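PDB 3N29: carboxynorspermidine decarboxylase from Campylobacter jejuni subsp. jejuni 81116, which probably catalyses the pyridoxal-phosphate-dependent decarboxylation of carboxynorspermidine to norspermidine, a step of polyamine synthesis. Local coordinates for residues 70-82 / 92-106. Numbering follows the deposited sequence.
With PLP (pyridoxal-5'-phosphate), chain C.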
# COMPACT_ATOMS: atom_id res chain seq x y z
N ALA A 70 -11.86 28.55 17.22
CA ALA A 70 -10.74 27.80 16.58
C ALA A 70 -10.97 27.78 15.10
O ALA A 70 -12.15 27.74 14.67
CB ALA A 70 -10.71 26.36 17.06
N LYS A 71 -9.89 27.71 14.33
CA LYS A 71 -9.98 27.60 12.87
C LYS A 71 -9.74 26.11 12.48
O LYS A 71 -8.75 25.53 12.90
CB LYS A 71 -8.95 28.49 12.23
CG LYS A 71 -9.28 30.00 12.30
CD LYS A 71 -8.15 30.86 11.85
CE LYS A 71 -8.04 31.02 10.37
NZ LYS A 71 -6.79 31.68 9.80
N VAL A 72 -10.66 25.51 11.73
CA VAL A 72 -10.56 24.06 11.46
C VAL A 72 -10.01 23.84 10.07
O VAL A 72 -10.43 24.48 9.06
CB VAL A 72 -11.91 23.36 11.74
CG1 VAL A 72 -11.85 21.81 11.57
CG2 VAL A 72 -12.39 23.68 13.04
N LEU A 73 -9.02 22.95 9.96
CA LEU A 73 -8.39 22.59 8.71
C LEU A 73 -8.61 21.11 8.37
O LEU A 73 -8.75 20.30 9.28
CB LEU A 73 -6.87 22.84 8.76
CG LEU A 73 -6.39 24.23 9.25
CD1 LEU A 73 -4.90 24.25 9.59
CD2 LEU A 73 -6.63 25.29 8.21
N LEU A 74 -8.64 20.79 7.07
CA LEU A 74 -8.70 19.39 6.63
C LEU A 74 -7.25 18.91 6.58
O LEU A 74 -6.45 19.42 5.81
CB LEU A 74 -9.30 19.28 5.23
CG LEU A 74 -9.08 17.95 4.42
CD1 LEU A 74 -9.66 16.83 5.24
CD2 LEU A 74 -9.67 18.11 2.94
N ALA A 75 -6.93 17.86 7.34
CA ALA A 75 -5.62 17.16 7.17
C ALA A 75 -5.69 16.18 5.96
O ALA A 75 -6.36 15.18 6.03
CB ALA A 75 -5.28 16.34 8.48
N LEU A 76 -5.04 16.54 4.86
CA LEU A 76 -5.12 15.79 3.58
C LEU A 76 -4.57 14.32 3.65
O LEU A 76 -4.97 13.50 2.80
CB LEU A 76 -4.36 16.52 2.48
CG LEU A 76 -5.16 17.77 1.93
CD1 LEU A 76 -4.20 18.61 1.06
CD2 LEU A 76 -6.39 17.40 1.10
N LYS A 77 -3.74 14.04 4.65
CA LYS A 77 -3.21 12.69 4.88
C LYS A 77 -4.28 11.64 4.78
O LYS A 77 -4.14 10.67 4.14
CB LYS A 77 -2.53 12.57 6.27
CG LYS A 77 -1.67 11.19 6.32
CD LYS A 77 -0.91 10.96 7.65
CE LYS A 77 -1.57 11.90 8.61
NZ LYS A 77 -1.08 11.80 10.15
N GLY A 78 -5.38 11.84 5.46
CA GLY A 78 -6.41 10.81 5.49
C GLY A 78 -7.55 10.97 4.48
O GLY A 78 -8.21 9.99 4.14
N PHE A 79 -7.82 12.19 4.07
CA PHE A 79 -8.98 12.46 3.23
C PHE A 79 -8.62 13.55 2.24
O PHE A 79 -8.32 14.66 2.67
CB PHE A 79 -10.17 12.90 4.09
CG PHE A 79 -11.43 13.17 3.34
CD1 PHE A 79 -12.32 12.16 3.04
CD2 PHE A 79 -11.75 14.46 2.90
CE1 PHE A 79 -13.52 12.44 2.38
CE2 PHE A 79 -12.95 14.72 2.18
CZ PHE A 79 -13.82 13.70 1.94
N ALA A 80 -8.59 13.19 0.95
CA ALA A 80 -8.17 14.13 -0.06
C ALA A 80 -9.07 14.01 -1.27
O ALA A 80 -8.60 14.12 -2.40
CB ALA A 80 -6.70 13.88 -0.41
N PHE A 81 -10.35 13.72 -1.07
CA PHE A 81 -11.23 13.33 -2.21
C PHE A 81 -11.43 14.53 -3.13
O PHE A 81 -12.08 15.49 -2.76
CB PHE A 81 -12.56 12.86 -1.66
CG PHE A 81 -13.40 12.06 -2.63
CD1 PHE A 81 -13.35 10.69 -2.65
CD2 PHE A 81 -14.29 12.69 -3.48
CE1 PHE A 81 -14.16 9.95 -3.53
CE2 PHE A 81 -15.08 11.97 -4.33
CZ PHE A 81 -15.00 10.58 -4.34
N SER A 82 -10.85 14.48 -4.34
CA SER A 82 -10.66 15.68 -5.14
C SER A 82 -12.03 16.28 -5.44
O SER A 82 -12.24 17.50 -5.35
CB SER A 82 -9.91 15.30 -6.41
OG SER A 82 -10.68 14.40 -7.15
N LEU A 92 -14.60 24.64 6.04
CA LEU A 92 -13.34 24.65 6.78
C LEU A 92 -12.46 25.80 6.25
O LEU A 92 -12.76 26.38 5.23
CB LEU A 92 -12.64 23.28 6.61
CG LEU A 92 -13.40 22.07 7.04
CD1 LEU A 92 -12.38 20.82 7.07
CD2 LEU A 92 -14.04 22.30 8.37
N LYS A 93 -11.40 26.13 6.95
CA LYS A 93 -10.58 27.26 6.56
C LYS A 93 -9.46 26.94 5.64
O LYS A 93 -8.78 27.85 5.15
CB LYS A 93 -9.94 27.82 7.81
CG LYS A 93 -10.97 28.31 8.82
CD LYS A 93 -11.71 29.50 8.25
CE LYS A 93 -12.64 30.10 9.28
NZ LYS A 93 -13.45 31.26 8.67
N GLY A 94 -9.11 25.67 5.50
CA GLY A 94 -8.00 25.39 4.63
C GLY A 94 -7.57 23.95 4.86
O GLY A 94 -8.41 23.16 5.33
N CYS A 95 -6.34 23.64 4.43
CA CYS A 95 -5.78 22.27 4.51
C CYS A 95 -4.45 22.25 5.25
O CYS A 95 -3.63 23.21 5.17
CB CYS A 95 -5.46 21.78 3.13
SG CYS A 95 -6.91 21.50 2.15
N THR A 96 -4.23 21.17 5.97
CA THR A 96 -2.93 20.85 6.49
C THR A 96 -2.28 19.81 5.59
O THR A 96 -2.89 18.78 5.20
CB THR A 96 -3.01 20.28 7.90
OG1 THR A 96 -3.34 21.36 8.75
CG2 THR A 96 -1.61 19.77 8.34
N CYS A 97 -1.02 20.08 5.29
CA CYS A 97 -0.25 19.42 4.26
C CYS A 97 1.09 18.96 4.77
O CYS A 97 1.74 19.63 5.57
CB CYS A 97 -0.02 20.40 3.11
SG CYS A 97 -1.55 21.15 2.55
N SER A 98 1.55 17.83 4.27
CA SER A 98 2.78 17.28 4.75
C SER A 98 4.04 17.69 3.94
O SER A 98 5.18 17.21 4.18
CB SER A 98 2.65 15.76 4.63
OG SER A 98 2.61 15.42 3.24
N GLY A 99 3.85 18.46 2.89
CA GLY A 99 4.92 18.61 1.92
C GLY A 99 4.41 19.23 0.67
O GLY A 99 3.26 19.74 0.68
N LEU A 100 5.23 19.14 -0.39
CA LEU A 100 5.01 19.87 -1.65
C LEU A 100 3.76 19.38 -2.35
O LEU A 100 2.92 20.18 -2.75
CB LEU A 100 6.20 19.69 -2.58
CG LEU A 100 6.17 20.34 -3.97
CD1 LEU A 100 5.95 21.88 -3.93
CD2 LEU A 100 7.50 19.97 -4.76
N TRP A 101 3.64 18.04 -2.49
CA TRP A 101 2.56 17.50 -3.26
C TRP A 101 1.20 17.79 -2.58
O TRP A 101 0.23 18.15 -3.29
CB TRP A 101 2.77 16.02 -3.57
CG TRP A 101 3.80 15.73 -4.61
CD1 TRP A 101 4.61 16.63 -5.25
CD2 TRP A 101 4.15 14.45 -5.14
NE1 TRP A 101 5.43 15.98 -6.12
CE2 TRP A 101 5.18 14.64 -6.05
CE3 TRP A 101 3.72 13.15 -4.88
CZ2 TRP A 101 5.76 13.60 -6.77
CZ3 TRP A 101 4.25 12.14 -5.59
CH2 TRP A 101 5.26 12.36 -6.54
N GLU A 102 1.10 17.66 -1.25
CA GLU A 102 -0.15 17.96 -0.59
C GLU A 102 -0.46 19.47 -0.67
O GLU A 102 -1.59 19.83 -0.88
CB GLU A 102 -0.20 17.49 0.87
CG GLU A 102 -0.51 16.01 1.00
CD GLU A 102 -0.69 15.50 2.40
OE1 GLU A 102 -0.48 16.26 3.36
OE2 GLU A 102 -1.02 14.28 2.57
N ALA A 103 0.57 20.33 -0.54
CA ALA A 103 0.39 21.81 -0.63
C ALA A 103 -0.12 22.16 -2.01
O ALA A 103 -1.06 22.97 -2.16
CB ALA A 103 1.68 22.53 -0.29
N LYS A 104 0.51 21.62 -3.05
CA LYS A 104 -0.02 21.86 -4.44
C LYS A 104 -1.44 21.40 -4.64
O LYS A 104 -2.21 22.06 -5.34
CB LYS A 104 0.87 21.22 -5.51
CG LYS A 104 2.24 21.92 -5.65
CD LYS A 104 3.26 21.10 -6.39
CE LYS A 104 2.88 20.84 -7.82
NZ LYS A 104 3.05 22.04 -8.57
N PHE A 105 -1.82 20.26 -4.06
CA PHE A 105 -3.20 19.73 -4.14
C PHE A 105 -4.20 20.68 -3.43
O PHE A 105 -5.27 21.05 -3.98
CB PHE A 105 -3.21 18.35 -3.48
CG PHE A 105 -4.45 17.61 -3.64
CD1 PHE A 105 -4.65 16.82 -4.74
CD2 PHE A 105 -5.46 17.72 -2.69
CE1 PHE A 105 -5.83 16.08 -4.88
CE2 PHE A 105 -6.67 17.05 -2.82
CZ PHE A 105 -6.85 16.20 -3.95
N ALA A 106 -3.84 21.09 -2.23
CA ALA A 106 -4.58 22.11 -1.48
C ALA A 106 -4.76 23.38 -2.30
O ALA A 106 -5.90 23.87 -2.47
CB ALA A 106 -3.81 22.43 -0.15
N1 PLP C . -2.00 16.64 11.69
C2 PLP C . -0.86 15.89 11.61
C2A PLP C . 0.48 16.53 11.82
C3 PLP C . -0.99 14.50 11.27
O3 PLP C . 0.15 13.71 11.16
C4 PLP C . -2.26 13.93 11.04
C4A PLP C . -2.37 12.47 10.64
C5 PLP C . -3.41 14.72 11.19
C6 PLP C . -3.24 16.08 11.51
C5A PLP C . -4.80 14.16 10.97
O4P PLP C . -5.03 13.03 11.76
P PLP C . -6.43 12.31 11.80
O1P PLP C . -6.78 11.97 10.36
O2P PLP C . -7.47 13.31 12.37
O3P PLP C . -6.34 11.17 12.71
O HOH W 1 -2.90 13.10 1.04
O HOH W 2 -1.94 16.09 5.66
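Val72 opens the pairing of two parallel strands: its carbonyl O accepts a nearly straight bond from Lys93 N (2.8 Å, 169°), while its CG1 methyl packs on Leu92 CD2. Leu73 crosses Thr96 at about a right angle, laying CD1 against OG1 at 3.4 Å; that hydroxyl is hydrogen-bonded to Glu269, and the leucine covers it with a methyl. Leu74 is gripped on both backbone atoms: its N gives a bond to Gly94 O, its O takes one from Thr96 N, and its CB meets Leu92 CD1 on the side facing helix 85-91. Ala75 is small enough for its CB to sit 3.3 Å from PLP C5A. Leu76 N ends the pairing on Thr96 O; with CG anti to the carbonyl carbon (chi1 -76°) its branch points at helix 100-109, CD1 reaching Cys97 SG and Ala106 CB, CD2 reaching Phe105 CD2 (3.9 Å). Two waters link the Glu102 carboxylate to Leu76 O, Lys77 N and Thr96 O; Asn387 of the second subunit also binds OE2. Further on, Ala80 CB touches Phe105 CE2 (4.0 Å). Lys77, covalently joined through NZ to PLP C4A (1.5 Å), follows just after the C-terminal end of strand 71-75, the first of a beta/alpha barrel, within a right-handed beta-alpha-beta unit, as in fold-type III decarboxylases.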